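Local coordinates for phosphate-binding protein (Xanthomonas axonopodis pv. citri, PDB 5UB3) that probably acts as a periplasmic receptor of the phosphonate-binding type, binds a chloride ion, and is thought to signal with a partner diguanylate cyclase, at residues Pro30-Val35 / Glu225-Val230. Numbering follows the deposited sequence.
Sequences PRMREV and EQRLRV
Arg227, on helix 222-235, extends its guanidinium to the backbone carbonyl of Arg31, in the loop between helix 14-28 and strand 39-42. Two donors converge on that one oxygen, Arg227 NE and Arg227 NH2, each 2.8 Å from Arg31 O. The grip is side-on, with the acceptor only 3° out of the guanidinium plane; NE approaches nearly along the C=O axis (165°), whereas NH2 meets a lone pair in the carbonyl plane.

The charged partner comes from another direction. Glu34 OE1 lies 2.9 Å from Arg227 NE in a salt bridge, and Glu34 OE2 sits 3.2 Å above the guanidinium plane of Arg227, over its centre. Both oxygens are on the same side of that plane, which places the carboxylate across a face; the two planes are inclined by 55°.

Apolar groups pack against the arginine stem. Val35 sets both methyls on it, with CG1 3.8 Å from Arg227 CB. Met32, bent at chi2 and chi3, brings SD within 3.9 Å of Arg227 CG and CE near Leu228 CB; Leu228 also packs on Leu82 of strand 79-87 and Val216 of strand 209-217.

This is peripheral packing in the periplasmic binding protein, about 26 Å between contact and chain centres. Edge and face of one guanidinium meet different acceptors, fixing its rotation; its charge would probably favour ionised Glu34 and offset repulsion between Arg31 O and Glu34 OE1, 3.0 Å apart.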
loop_
_atom_site.group_PDB
_atom_site.type_symbol
_atom_site.label_atom_id
_atom_site.label_comp_id
_atom_site.label_asym_id
_atom_site.label_seq_id
_atom_site.Cartn_x
_atom_site.Cartn_y
_atom_site.Cartn_z
ATOM N N PRO A 30 23.808 -10.077 -7.186
ATOM C CA PRO A 30 25.205 -10.517 -7.003
ATOM C C PRO A 30 25.563 -10.811 -5.571
ATOM O O PRO A 30 26.408 -11.675 -5.308
ATOM C CB PRO A 30 26.012 -9.328 -7.462
ATOM C CG PRO A 30 25.115 -8.558 -8.361
ATOM C CD PRO A 30 23.705 -8.832 -7.963
ATOM N N ARG A 31 24.925 -10.121 -4.633
ATOM C CA ARG A 31 25.239 -10.333 -3.221
ATOM C C ARG A 31 24.587 -11.545 -2.591
ATOM O O ARG A 31 24.769 -11.788 -1.403
ATOM C CB ARG A 31 24.937 -9.063 -2.429
ATOM C CG ARG A 31 25.902 -7.982 -2.832
ATOM C CD ARG A 31 25.352 -6.580 -2.547
ATOM N NE ARG A 31 26.375 -5.564 -2.883
ATOM C CZ ARG A 31 26.598 -5.034 -4.090
ATOM N NH1 ARG A 31 25.893 -5.386 -5.171
ATOM N NH2 ARG A 31 27.562 -4.114 -4.220
ATOM N N MET A 32 23.891 -12.355 -3.388
ATOM C CA MET A 32 23.226 -13.541 -2.894
ATOM C C MET A 32 23.835 -14.801 -3.525
ATOM O O MET A 32 23.239 -15.867 -3.431
ATOM C CB MET A 32 21.759 -13.517 -3.324
ATOM C CG MET A 32 20.924 -12.284 -2.976
ATOM S SD MET A 32 20.061 -12.514 -1.443
ATOM C CE MET A 32 18.974 -13.915 -1.625
ATOM N N ARG A 33 24.983 -14.697 -4.187
ATOM C CA ARG A 33 25.539 -15.869 -4.882
ATOM C C ARG A 33 25.813 -17.023 -3.988
ATOM O O ARG A 33 25.635 -18.177 -4.365
ATOM C CB ARG A 33 26.830 -15.541 -5.620
ATOM C CG ARG A 33 27.026 -16.571 -6.711
ATOM C CD ARG A 33 28.373 -16.471 -7.363
ATOM N NE ARG A 33 28.461 -17.559 -8.319
ATOM C CZ ARG A 33 27.884 -17.551 -9.517
ATOM N NH1 ARG A 33 27.163 -16.508 -9.966
ATOM N NH2 ARG A 33 28.038 -18.611 -10.280
ATOM N N GLU A 34 26.219 -16.703 -2.770
ATOM C CA GLU A 34 26.582 -17.715 -1.806
ATOM C C GLU A 34 25.351 -18.505 -1.287
ATOM O O GLU A 34 25.527 -19.536 -0.647
ATOM C CB GLU A 34 27.488 -17.105 -0.716
ATOM C CG GLU A 34 26.785 -16.462 0.482
ATOM C CD GLU A 34 26.660 -14.938 0.488
ATOM O OE1 GLU A 34 25.955 -14.368 -0.422
ATOM O OE2 GLU A 34 27.221 -14.352 1.468
ATOM N N VAL A 35 24.113 -18.078 -1.616
ATOM C CA VAL A 35 22.938 -18.918 -1.299
ATOM C C VAL A 35 22.279 -19.460 -2.550
ATOM O O VAL A 35 21.115 -19.841 -2.531
ATOM C CB VAL A 35 21.917 -18.201 -0.389
ATOM C CG1 VAL A 35 22.498 -17.965 1.005
ATOM C CG2 VAL A 35 21.460 -16.886 -1.001
ATOM N N GLU A 225 16.219 -16.586 2.344
ATOM C CA GLU A 225 15.524 -15.636 3.175
ATOM C C GLU A 225 16.488 -14.877 4.096
ATOM O O GLU A 225 16.457 -13.661 4.181
ATOM C CB GLU A 225 14.394 -16.289 3.953
ATOM C CG GLU A 225 13.736 -15.284 4.873
ATOM C CD GLU A 225 12.440 -15.729 5.473
ATOM O OE1 GLU A 225 11.781 -16.629 4.993
ATOM O OE2 GLU A 225 12.082 -15.174 6.483
ATOM N N GLN A 226 17.343 -15.625 4.778
ATOM C CA GLN A 226 18.246 -15.061 5.757
ATOM C C GLN A 226 19.243 -14.100 5.128
ATOM O O GLN A 226 19.546 -13.028 5.673
ATOM C CB GLN A 226 18.908 -16.229 6.519
ATOM C CG GLN A 226 20.106 -15.879 7.384
ATOM C CD GLN A 226 20.658 -17.162 8.024
ATOM O OE1 GLN A 226 21.319 -17.984 7.356
ATOM N NE2 GLN A 226 20.344 -17.365 9.306
ATOM N N ARG A 227 19.709 -14.473 3.939
ATOM C CA ARG A 227 20.735 -13.705 3.265
ATOM C C ARG A 227 20.103 -12.468 2.639
ATOM O O ARG A 227 20.688 -11.403 2.670
ATOM C CB ARG A 227 21.375 -14.572 2.172
ATOM C CG ARG A 227 22.395 -13.856 1.319
ATOM C CD ARG A 227 23.647 -13.462 2.129
ATOM N NE ARG A 227 24.469 -12.544 1.328
ATOM C CZ ARG A 227 25.360 -11.664 1.812
ATOM N NH1 ARG A 227 25.577 -11.547 3.134
ATOM N NH2 ARG A 227 26.032 -10.881 0.962
ATOM N N LEU A 228 18.914 -12.626 2.062
ATOM C CA LEU A 228 18.177 -11.447 1.569
ATOM C C LEU A 228 18.043 -10.359 2.645
ATOM O O LEU A 228 18.284 -9.181 2.366
ATOM C CB LEU A 228 16.776 -11.797 1.086
ATOM C CG LEU A 228 15.974 -10.691 0.387
ATOM C CD1 LEU A 228 16.700 -10.007 -0.781
ATOM C CD2 LEU A 228 14.677 -11.308 -0.110
ATOM N N ARG A 229 17.635 -10.787 3.834
ATOM C CA ARG A 229 17.447 -9.921 4.979
ATOM C C ARG A 229 18.765 -9.222 5.270
ATOM O O ARG A 229 18.814 -8.025 5.414
ATOM C CB ARG A 229 16.973 -10.720 6.201
ATOM C CG ARG A 229 16.523 -9.762 7.290
ATOM C CD ARG A 229 16.040 -10.364 8.577
ATOM N NE ARG A 229 14.808 -11.118 8.402
ATOM C CZ ARG A 229 14.756 -12.429 8.215
ATOM N NH1 ARG A 229 15.883 -13.126 8.121
ATOM N NH2 ARG A 229 13.574 -13.057 8.141
ATOM N N VAL A 230 19.841 -9.997 5.335
ATOM C CA VAL A 230 21.153 -9.415 5.620
ATOM C C VAL A 230 21.472 -8.427 4.526
ATOM O O VAL A 230 21.863 -7.248 4.831
ATOM C CB VAL A 230 22.224 -10.503 5.813
ATOM C CG1 VAL A 230 23.613 -9.884 5.925
ATOM C CG2 VAL A 230 21.924 -11.311 7.075
#